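Side-chain contacts in putative transcription regulator (Lactobacillus plantarum, PDB 3K69), which probably regulates transcription by binding DNA as a dimer, through a winged helix-turn-helix domain of the kind found in Rrf2-like, iron-dependent regulators: residues His16-Leu21 and Tyr68-Ala73; Ser12-Ser17 and Arg46-Val51; His55-Gly60 and Tyr83-Pro88; Phe96-Ser101 and Ala114-Thr119. One frame throughout, in Å; residues are numbered along the deposited sequence.

Contact 1: His16-Leu21 and Tyr68-Ala73; sequences HSILYL and YQLDLA
Leu21 and Leu70 meet shoulder to shoulder: Leu21 CB lies 3.8 Å from Leu70 CB, and both CB atoms point toward the opposite segment. From there the branches part. The CG of Leu21 stands anti to its carbonyl carbon (chi1 -64°), and this carries the two methyls over to Tyr68, where CD2 rests 3.6 Å from the backbone O of Tyr68 and CD1 4.0 Å from its CB. Leu70 turns the other way, CG anti to the backbone N (chi1 -175°), a rotation that sends CD2 one turn back along the helix, to within 3.8 Å of the carbonyl O of Ile18 and 4.1 Å of Ile18 CG2, the side chains of Leu70 and Ile18 crossing at a slant.

No direct hydrogen bond joins the segments, but a water spans them. It accepts from Leu70 N at 3.1 Å and lies 2.9 Å from Leu21 O, to which it can donate, so a single water serves Leu70 N and Leu21 O together.

Further out, Tyr68 touches Leu21 through its CB while its ring leads off to Leu49 and His53 on helix 46-54. Gln69 is tied by its side chain to Arg25 O and Lys28 NZ, which steadies the strand from the loop before helix 31-38. The backbone of Gln69 pairs with Thr59 of strand 59-61. The contact thus presses the C-terminal end of helix 9-22 against the second strand of the probable wing, with Met140 of helix 140-148 on the Ile18 side and Leu58 and Val29 beside Leu21.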
# COMPACT_ATOMS: atom_id res chain seq x y z
N HIS A 16 -14.57 -4.35 11.72
CA HIS A 16 -14.92 -4.41 13.14
C HIS A 16 -16.44 -4.17 13.36
O HIS A 16 -17.10 -4.88 14.14
CB HIS A 16 -14.05 -3.41 13.90
CG HIS A 16 -14.01 -3.63 15.36
ND1 HIS A 16 -12.92 -3.28 16.13
CD2 HIS A 16 -14.92 -4.17 16.21
CE1 HIS A 16 -13.17 -3.58 17.40
NE2 HIS A 16 -14.38 -4.13 17.47
N SER A 17 -17.01 -3.20 12.62
CA SER A 17 -18.43 -2.90 12.76
C SER A 17 -19.32 -4.06 12.29
O SER A 17 -20.28 -4.44 12.97
CB SER A 17 -18.78 -1.59 12.02
OG SER A 17 -18.14 -0.47 12.61
N ILE A 18 -18.99 -4.62 11.12
CA ILE A 18 -19.70 -5.82 10.64
C ILE A 18 -19.60 -6.98 11.65
O ILE A 18 -20.60 -7.64 11.92
CB ILE A 18 -19.22 -6.27 9.25
CG1 ILE A 18 -19.51 -5.14 8.24
CG2 ILE A 18 -19.94 -7.57 8.85
CD1 ILE A 18 -18.76 -5.25 6.89
N LEU A 19 -18.42 -7.22 12.19
CA LEU A 19 -18.29 -8.30 13.18
C LEU A 19 -19.14 -8.01 14.43
O LEU A 19 -19.78 -8.90 14.98
CB LEU A 19 -16.84 -8.55 13.54
CG LEU A 19 -15.94 -9.11 12.45
CD1 LEU A 19 -14.50 -8.85 12.87
CD2 LEU A 19 -16.21 -10.56 12.20
N TYR A 20 -19.17 -6.76 14.85
CA TYR A 20 -19.92 -6.39 16.04
C TYR A 20 -21.41 -6.61 15.80
O TYR A 20 -22.11 -7.24 16.63
CB TYR A 20 -19.66 -4.95 16.45
CG TYR A 20 -20.29 -4.60 17.77
CD1 TYR A 20 -19.59 -4.81 18.97
CD2 TYR A 20 -21.60 -4.10 17.85
CE1 TYR A 20 -20.16 -4.50 20.22
CE2 TYR A 20 -22.19 -3.79 19.11
CZ TYR A 20 -21.45 -3.98 20.28
OH TYR A 20 -21.99 -3.71 21.52
N LEU A 21 -21.89 -6.12 14.65
CA LEU A 21 -23.29 -6.30 14.28
C LEU A 21 -23.69 -7.80 14.11
O LEU A 21 -24.80 -8.18 14.46
CB LEU A 21 -23.64 -5.46 13.06
CG LEU A 21 -23.53 -3.93 13.28
CD1 LEU A 21 -23.65 -3.15 12.01
CD2 LEU A 21 -24.50 -3.39 14.35
N TYR A 68 -28.18 0.61 13.42
CA TYR A 68 -27.74 -0.32 12.41
C TYR A 68 -27.98 -1.76 12.79
O TYR A 68 -27.90 -2.16 13.95
CB TYR A 68 -26.27 -0.10 12.09
CG TYR A 68 -25.98 1.27 11.52
CD1 TYR A 68 -26.28 1.56 10.19
CD2 TYR A 68 -25.43 2.29 12.30
CE1 TYR A 68 -26.04 2.81 9.65
CE2 TYR A 68 -25.19 3.58 11.75
CZ TYR A 68 -25.50 3.82 10.42
OH TYR A 68 -25.30 5.07 9.85
N GLN A 69 -28.24 -2.55 11.78
CA GLN A 69 -28.51 -3.95 11.99
C GLN A 69 -27.98 -4.73 10.77
O GLN A 69 -27.93 -4.24 9.63
CB GLN A 69 -30.01 -4.16 12.26
CG GLN A 69 -30.37 -5.58 12.70
CD GLN A 69 -31.82 -5.69 13.21
OE1 GLN A 69 -32.71 -5.03 12.70
NE2 GLN A 69 -32.02 -6.50 14.24
N LEU A 70 -27.45 -5.90 11.05
CA LEU A 70 -26.95 -6.79 10.03
C LEU A 70 -27.95 -7.92 9.91
O LEU A 70 -28.25 -8.58 10.89
CB LEU A 70 -25.59 -7.35 10.44
CG LEU A 70 -24.88 -8.21 9.43
CD1 LEU A 70 -24.49 -7.41 8.17
CD2 LEU A 70 -23.62 -8.98 10.04
N ASP A 71 -28.41 -8.17 8.69
CA ASP A 71 -29.26 -9.30 8.41
C ASP A 71 -28.80 -10.08 7.19
O ASP A 71 -29.55 -10.89 6.67
CB ASP A 71 -30.75 -8.91 8.30
CG ASP A 71 -31.04 -7.91 7.17
OD1 ASP A 71 -30.20 -7.74 6.26
OD2 ASP A 71 -32.12 -7.27 7.18
N LEU A 72 -27.56 -9.87 6.75
CA LEU A 72 -26.99 -10.64 5.65
C LEU A 72 -25.82 -11.51 6.17
O LEU A 72 -25.39 -11.35 7.33
CB LEU A 72 -26.56 -9.71 4.51
CG LEU A 72 -27.69 -8.87 3.88
CD1 LEU A 72 -27.07 -7.74 3.06
CD2 LEU A 72 -28.61 -9.71 2.98
N ALA A 73 -25.36 -12.43 5.33
CA ALA A 73 -24.34 -13.41 5.71
C ALA A 73 -22.96 -12.87 5.42
O ALA A 73 -22.71 -12.37 4.31
CB ALA A 73 -24.54 -14.71 4.91
O HOH W 1 -27.09 -6.41 14.11

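Contact 2: Ser12-Ser17 and Arg46-Val51; sequences SVAVHS and RNILSV
Ile48 points its CB toward helix 9-22 and leads with its CG2 methyl, which settles between two residues: 3.9 Å from Ala14 CB and 4.0 Å from Val13 CG1. The branching decides this. CG2 of Ile48 lies anti to the backbone N while CG1 folds back anti to the carbonyl carbon (chi1 -75°), leaving the short methyl as the part that touches. Val13 also aims its CB across and answers with CG1, the two branched side chains meeting at a slant. Leu49, the next residue after Ile48, arrives from the flank and sets CD2 against Ser17, one turn on from Val13, 3.6 Å from its OG.

The helix carrying Ile48 and Leu49, 46-54, follows helix 31-38 as the second helix of the helix-turn-helix and is probably the recognition helix; Arg46 points away from helix 9-22 on its exposed side. The axes of the two short segments pass 9.7 Å apart at -65°. Helix 31-38 closes the corner, with Leu38 on Val13 and Ser17 and Leu34 on Leu49.

The Ser17 hydroxyl that faces this methyl is satisfied within its own helix. OG donates 2.8 Å to Val13 O one turn back, tilted 31° from the carbonyl plane, and Ser17 N reaches the same oxygen from the opposite face, so two donors grip it. With an alanine here, Val13 O would probably lose one of its two donors and Leu49 CD2 its contact with OG, keeping only that with CB. Thr86 and Leu82 of helix 79-86 also pack on Ala14.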
# COMPACT_ATOMS: atom_id res chain seq x y z
N SER A 12 -10.64 -1.31 8.64
CA SER A 12 -10.81 -1.91 9.97
C SER A 12 -12.10 -1.48 10.65
O SER A 12 -12.76 -2.27 11.28
CB SER A 12 -9.61 -1.58 10.86
OG SER A 12 -9.73 -2.18 12.17
N VAL A 13 -12.46 -0.21 10.53
CA VAL A 13 -13.73 0.28 11.08
C VAL A 13 -14.90 -0.53 10.50
O VAL A 13 -15.77 -0.93 11.25
CB VAL A 13 -13.94 1.77 10.84
CG1 VAL A 13 -15.37 2.21 11.27
CG2 VAL A 13 -12.88 2.54 11.61
N ALA A 14 -14.87 -0.79 9.19
CA ALA A 14 -15.92 -1.57 8.54
C ALA A 14 -15.91 -3.04 8.96
O ALA A 14 -16.93 -3.57 9.32
CB ALA A 14 -15.86 -1.46 7.07
N VAL A 15 -14.75 -3.67 8.94
CA VAL A 15 -14.61 -5.01 9.41
C VAL A 15 -15.09 -5.18 10.83
O VAL A 15 -15.93 -6.05 11.12
CB VAL A 15 -13.13 -5.51 9.29
CG1 VAL A 15 -12.97 -6.83 9.95
CG2 VAL A 15 -12.67 -5.61 7.80
N HIS A 16 -14.57 -4.35 11.72
CA HIS A 16 -14.92 -4.41 13.14
C HIS A 16 -16.44 -4.17 13.36
O HIS A 16 -17.10 -4.88 14.14
CB HIS A 16 -14.05 -3.41 13.90
CG HIS A 16 -14.01 -3.63 15.36
ND1 HIS A 16 -12.92 -3.28 16.13
CD2 HIS A 16 -14.92 -4.17 16.21
CE1 HIS A 16 -13.17 -3.58 17.40
NE2 HIS A 16 -14.38 -4.13 17.47
N SER A 17 -17.01 -3.20 12.62
CA SER A 17 -18.43 -2.90 12.76
C SER A 17 -19.32 -4.06 12.29
O SER A 17 -20.28 -4.44 12.97
CB SER A 17 -18.78 -1.59 12.02
OG SER A 17 -18.14 -0.47 12.61
N ARG A 46 -18.99 7.50 11.58
CA ARG A 46 -20.31 7.83 11.03
C ARG A 46 -20.30 7.71 9.52
O ARG A 46 -21.24 7.17 8.93
CB ARG A 46 -20.72 9.26 11.49
CG ARG A 46 -21.93 9.92 10.77
CD ARG A 46 -22.32 11.33 11.41
NE ARG A 46 -23.66 11.82 11.04
CZ ARG A 46 -24.82 11.22 11.38
NH1 ARG A 46 -24.85 10.09 12.10
NH2 ARG A 46 -25.98 11.75 11.00
N ASN A 47 -19.24 8.20 8.91
CA ASN A 47 -19.13 8.14 7.47
C ASN A 47 -19.05 6.72 6.94
O ASN A 47 -19.72 6.39 5.97
CB ASN A 47 -17.94 8.94 6.95
CG ASN A 47 -17.88 8.94 5.43
OD1 ASN A 47 -18.74 9.51 4.76
ND2 ASN A 47 -16.88 8.26 4.87
N ILE A 48 -18.23 5.88 7.56
CA ILE A 48 -18.10 4.49 7.10
C ILE A 48 -19.40 3.70 7.28
O ILE A 48 -19.79 2.94 6.40
CB ILE A 48 -16.88 3.79 7.76
CG1 ILE A 48 -15.61 4.31 7.11
CG2 ILE A 48 -16.94 2.24 7.56
CD1 ILE A 48 -15.55 3.99 5.57
N LEU A 49 -20.09 3.89 8.41
CA LEU A 49 -21.35 3.19 8.66
C LEU A 49 -22.38 3.60 7.60
O LEU A 49 -23.14 2.77 7.12
CB LEU A 49 -21.86 3.44 10.06
CG LEU A 49 -21.05 2.86 11.22
CD1 LEU A 49 -21.67 3.32 12.56
CD2 LEU A 49 -20.94 1.36 11.15
N SER A 50 -22.36 4.88 7.22
CA SER A 50 -23.22 5.43 6.19
C SER A 50 -22.91 4.82 4.83
O SER A 50 -23.81 4.36 4.13
CB SER A 50 -23.09 6.94 6.15
OG SER A 50 -23.54 7.46 4.93
N VAL A 51 -21.62 4.74 4.48
CA VAL A 51 -21.17 4.09 3.23
C VAL A 51 -21.59 2.60 3.19
O VAL A 51 -22.04 2.09 2.16
CB VAL A 51 -19.62 4.27 3.04
CG1 VAL A 51 -19.11 3.47 1.85
CG2 VAL A 51 -19.28 5.73 2.83

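Contact 3: His55-Gly60 and Tyr83-Pro88; sequences HGYLTG and YDLTIP. With DMS (dimethyl sulfoxide), chain C.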
# COMPACT_ATOMS: atom_id res chain seq x y z
N HIS A 55 -24.55 1.02 0.54
CA HIS A 55 -24.17 -0.05 -0.37
C HIS A 55 -24.72 -1.43 -0.01
O HIS A 55 -24.31 -2.42 -0.58
CB HIS A 55 -22.66 -0.07 -0.51
CG HIS A 55 -22.14 1.11 -1.26
ND1 HIS A 55 -21.74 2.27 -0.63
CD2 HIS A 55 -22.00 1.33 -2.59
CE1 HIS A 55 -21.37 3.16 -1.54
NE2 HIS A 55 -21.51 2.61 -2.74
N GLY A 56 -25.65 -1.48 0.93
CA GLY A 56 -26.44 -2.68 1.18
C GLY A 56 -25.89 -3.64 2.22
O GLY A 56 -26.46 -4.70 2.37
N TYR A 57 -24.82 -3.28 2.94
CA TYR A 57 -24.23 -4.17 3.95
C TYR A 57 -25.08 -4.28 5.20
O TYR A 57 -25.12 -5.34 5.82
CB TYR A 57 -22.81 -3.74 4.37
CG TYR A 57 -21.76 -3.97 3.31
CD1 TYR A 57 -21.53 -3.04 2.30
CD2 TYR A 57 -20.99 -5.11 3.32
CE1 TYR A 57 -20.55 -3.28 1.31
CE2 TYR A 57 -20.03 -5.37 2.33
CZ TYR A 57 -19.84 -4.46 1.31
OH TYR A 57 -18.86 -4.70 0.38
N LEU A 58 -25.75 -3.18 5.55
CA LEU A 58 -26.37 -2.98 6.84
C LEU A 58 -27.70 -2.30 6.59
O LEU A 58 -27.81 -1.51 5.65
CB LEU A 58 -25.52 -2.03 7.70
CG LEU A 58 -24.09 -2.33 8.00
CD1 LEU A 58 -23.47 -1.23 8.87
CD2 LEU A 58 -24.03 -3.71 8.66
N THR A 59 -28.70 -2.62 7.40
CA THR A 59 -29.89 -1.78 7.50
C THR A 59 -29.65 -0.65 8.52
O THR A 59 -28.77 -0.75 9.36
CB THR A 59 -31.15 -2.56 7.92
OG1 THR A 59 -31.00 -2.99 9.27
CG2 THR A 59 -31.40 -3.75 6.98
N GLY A 60 -30.42 0.43 8.43
CA GLY A 60 -30.18 1.60 9.27
C GLY A 60 -31.39 2.47 9.60
O GLY A 60 -31.51 3.56 9.07
N TYR A 83 -12.75 -4.01 0.90
CA TYR A 83 -11.48 -3.24 0.87
C TYR A 83 -11.58 -2.12 -0.19
O TYR A 83 -11.23 -0.97 0.08
CB TYR A 83 -10.25 -4.16 0.60
CG TYR A 83 -8.94 -3.42 0.79
CD1 TYR A 83 -8.40 -2.64 -0.24
CD2 TYR A 83 -8.29 -3.44 2.01
CE1 TYR A 83 -7.24 -1.90 -0.05
CE2 TYR A 83 -7.10 -2.70 2.23
CZ TYR A 83 -6.59 -1.92 1.19
OH TYR A 83 -5.43 -1.18 1.36
N ASP A 84 -12.04 -2.48 -1.38
CA ASP A 84 -12.12 -1.56 -2.49
C ASP A 84 -13.11 -0.44 -2.20
O ASP A 84 -12.87 0.72 -2.56
CB ASP A 84 -12.45 -2.27 -3.81
CG ASP A 84 -11.37 -3.27 -4.26
OD1 ASP A 84 -10.19 -3.26 -3.78
OD2 ASP A 84 -11.74 -4.12 -5.10
N LEU A 85 -14.21 -0.77 -1.51
CA LEU A 85 -15.18 0.24 -1.12
C LEU A 85 -14.63 1.20 -0.07
O LEU A 85 -14.76 2.40 -0.19
CB LEU A 85 -16.49 -0.40 -0.64
CG LEU A 85 -17.66 0.50 -0.18
CD1 LEU A 85 -18.18 1.40 -1.34
CD2 LEU A 85 -18.76 -0.40 0.44
N THR A 86 -14.00 0.68 0.96
CA THR A 86 -13.56 1.49 2.07
C THR A 86 -12.24 2.22 1.79
O THR A 86 -11.99 3.25 2.38
CB THR A 86 -13.44 0.66 3.37
OG1 THR A 86 -12.48 -0.38 3.20
CG2 THR A 86 -14.81 0.04 3.74
N ILE A 87 -11.41 1.66 0.90
CA ILE A 87 -10.12 2.27 0.54
C ILE A 87 -10.08 2.33 -0.99
O ILE A 87 -9.48 1.50 -1.61
CB ILE A 87 -8.91 1.51 1.16
CG1 ILE A 87 -9.03 1.47 2.68
CG2 ILE A 87 -7.55 2.19 0.80
CD1 ILE A 87 -7.95 0.74 3.36
N PRO A 88 -10.78 3.31 -1.61
CA PRO A 88 -10.94 3.24 -3.08
C PRO A 88 -9.61 3.32 -3.87
O PRO A 88 -8.66 3.91 -3.38
CB PRO A 88 -11.86 4.44 -3.41
CG PRO A 88 -12.41 4.90 -2.10
CD PRO A 88 -11.46 4.47 -1.02
S DMS C . -4.34 -1.57 4.81
O DMS C . -4.08 -0.69 3.28
C1 DMS C . -2.81 -1.89 5.71
C2 DMS C . -5.11 -0.42 6.00
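A leucine methyl sits almost exactly over the middle of a histidine ring: Leu85 CD1 is 3.7 Å from the centroid of the His55 imidazole and 10° off the ring normal, a well-centred CH-pi contact. The other methyl, CD2, turns to Tyr57 and meets its CE1 at 3.5 Å, an approach that is oblique to the ring; it also lies 4.0 Å from His55 CB. Leu85 thus straddles the two aromatic residues, one methyl to each. Its extended first torsion, CG anti to the backbone N (chi1 -179°), pushes the fork out from helix 79-86 far enough to bridge backbones whose nearest CA atoms, His55 and Leu85, are 9.0 Å apart.

The turn between them sets both rings beside the same leucine. Gly56, with a positive phi of 91°, is the C' residue of a Schellman motif that ends helix 46-54: Tyr57 N bonds to Leu52 O and Gly56 N to His53 O. A side chain at Gly56 would jam against the preceding carbonyl oxygen. The His55 imidazole is itself moored by ND1 to Val51 O.

On the other side of helix 79-86, Tyr83 stacks on Tyr135 of the long helix 111-136. A dimethyl sulfoxide, probably from the crystallisation liquor, lies by the Tyr83 hydroxyl, but the OH to O separation is too short to trust in detail. Since His55 ND1 bonds to a carbonyl oxygen, it most likely carries a proton; that polar atom is engaged by Val51 O, while the pi face of the imidazole is what meets the Leu85 methyl.

Contact 4: Phe96-Ser101 and Ala114-Thr119; sequences FITGPS and ANISET
Thr98 OG1 is gripped twice from across the dimer interface, by His16 ND1 and by Ser12 OG of the second subunit. Those bonds fasten the loop 96-101 to the partner chain, while within its own chain the loop rests on helix 111-136 through apolar contacts. Ile97 carries most of them. Its CB points at the helix, and CG2, anti to the backbone N, lies over the backbone of Ser117, 3.7 Å from CA and 4.0 Å from CB. The longer branch runs alongside, bringing CD1 to 3.9 Å from Ser117 O, an oxygen that is also bonded to Thr121 OG1.

Ile116, the residue before Ser117, answers: its CG1 stands anti to the backbone N (chi1 -172°), which leaves CG2 in the crowded position between N and carbonyl carbon, where it meets Thr98 O at 3.7 Å. Gly99 follows with a positive phi of 84°. Its backbone angles would press a CB against the carbonyl O of Thr98, and that CB would also crowd Ile116 CG2 and Pro100 CD.

Leu120, Thr121 and Phe124, further along the helix, line the rest of the Ile97 side chain. Trimmed to an alanine, this residue would probably lose its grip on Phe124 and Leu120 and leave the loop held less firmly over Ser117. In the second subunit, Ile116 packs on Val15 and Leu19 of this chain. The chemistry is therefore divided: dispersion contacts seat the loop on its own helix, and hydrogen bonds at Thr98 join that assembled surface to the other subunit.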
# COMPACT_ATOMS: atom_id res chain seq x y z
N PHE A 96 3.66 10.51 -5.31
CA PHE A 96 4.75 9.55 -5.14
C PHE A 96 5.75 9.49 -6.30
O PHE A 96 6.59 8.61 -6.33
CB PHE A 96 4.12 8.18 -4.99
CG PHE A 96 3.18 8.07 -3.84
CD1 PHE A 96 3.59 8.40 -2.57
CD2 PHE A 96 1.89 7.61 -4.03
CE1 PHE A 96 2.73 8.27 -1.50
CE2 PHE A 96 1.03 7.48 -2.96
CZ PHE A 96 1.46 7.81 -1.69
N ILE A 97 5.60 10.39 -7.25
CA ILE A 97 6.41 10.40 -8.45
C ILE A 97 7.20 11.73 -8.57
O ILE A 97 6.68 12.84 -8.33
CB ILE A 97 5.51 10.13 -9.70
CG1 ILE A 97 4.85 8.74 -9.58
CG2 ILE A 97 6.28 10.40 -11.02
CD1 ILE A 97 3.77 8.50 -10.62
N THR A 98 8.47 11.59 -8.96
CA THR A 98 9.44 12.69 -9.17
C THR A 98 9.43 13.26 -10.61
O THR A 98 8.66 12.80 -11.46
CB THR A 98 10.90 12.18 -8.86
OG1 THR A 98 11.20 11.06 -9.72
CG2 THR A 98 11.08 11.80 -7.35
N GLY A 99 10.29 14.24 -10.90
CA GLY A 99 10.35 14.86 -12.23
C GLY A 99 9.31 15.98 -12.38
O GLY A 99 8.82 16.49 -11.35
N PRO A 100 8.96 16.36 -13.64
CA PRO A 100 7.90 17.33 -13.95
C PRO A 100 6.44 16.80 -13.89
O PRO A 100 6.20 15.60 -13.76
CB PRO A 100 8.23 17.74 -15.39
CG PRO A 100 8.71 16.51 -15.99
CD PRO A 100 9.59 15.90 -14.89
N SER A 101 5.50 17.74 -14.00
CA SER A 101 4.06 17.47 -14.02
C SER A 101 3.45 17.73 -15.43
O SER A 101 4.16 18.19 -16.34
CB SER A 101 3.37 18.35 -12.97
OG SER A 101 3.81 19.69 -13.11
N ALA A 114 10.55 13.06 -19.06
CA ALA A 114 9.36 13.02 -19.93
C ALA A 114 8.54 11.74 -19.73
O ALA A 114 7.38 11.71 -20.07
CB ALA A 114 9.79 13.12 -21.39
N ASN A 115 9.18 10.69 -19.24
CA ASN A 115 8.64 9.32 -19.27
C ASN A 115 8.40 8.66 -17.93
O ASN A 115 7.71 7.66 -17.85
CB ASN A 115 9.60 8.45 -20.08
CG ASN A 115 9.55 8.77 -21.57
OD1 ASN A 115 8.50 8.69 -22.19
ND2 ASN A 115 10.70 9.17 -22.13
N ILE A 116 9.03 9.20 -16.89
CA ILE A 116 9.01 8.60 -15.57
C ILE A 116 7.61 8.52 -14.98
O ILE A 116 7.23 7.51 -14.38
CB ILE A 116 10.05 9.31 -14.63
CG1 ILE A 116 10.19 8.59 -13.30
CG2 ILE A 116 9.66 10.74 -14.33
CD1 ILE A 116 10.94 7.32 -13.37
N SER A 117 6.82 9.57 -15.16
CA SER A 117 5.50 9.58 -14.54
C SER A 117 4.65 8.47 -15.14
O SER A 117 3.98 7.73 -14.41
CB SER A 117 4.81 10.93 -14.66
OG SER A 117 3.53 10.83 -14.09
N GLU A 118 4.70 8.29 -16.45
CA GLU A 118 3.86 7.25 -17.05
C GLU A 118 4.32 5.83 -16.69
O GLU A 118 3.51 4.97 -16.44
CB GLU A 118 3.73 7.40 -18.56
CG GLU A 118 2.83 6.34 -19.18
CD GLU A 118 2.79 6.40 -20.70
OE1 GLU A 118 3.40 7.34 -21.26
OE2 GLU A 118 2.12 5.52 -21.30
N THR A 119 5.63 5.60 -16.68
CA THR A 119 6.22 4.32 -16.25
C THR A 119 5.93 3.93 -14.79
O THR A 119 5.51 2.80 -14.50
CB THR A 119 7.74 4.39 -16.44
OG1 THR A 119 7.99 4.36 -17.85
CG2 THR A 119 8.50 3.17 -15.72

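Overall arrangement
Contacts 1, 2 and 3 cluster within the probable DNA-binding domain, their centres 8 to 11 Å apart. Contacts 1 and 2 share helix 9-22; contact 2 sets helix 46-54 against it, and contact 3 begins where that helix ends. Contacts 1 and 3 interleave along the chain and meet in the two-stranded sheet of 59-61 and 67-69. Contact 4 comes last, beyond helix 79-86, with its centre 33 to 43 Å from the others, near the N-terminal end of helix 111-136. Yet dimerisation brings the ends together: Thr98 of one subunit bonds to Ser12 and His16 of the other, so contact 4 abuts helix 9-22 of the second subunit, the helix that contacts 1 and 2 use.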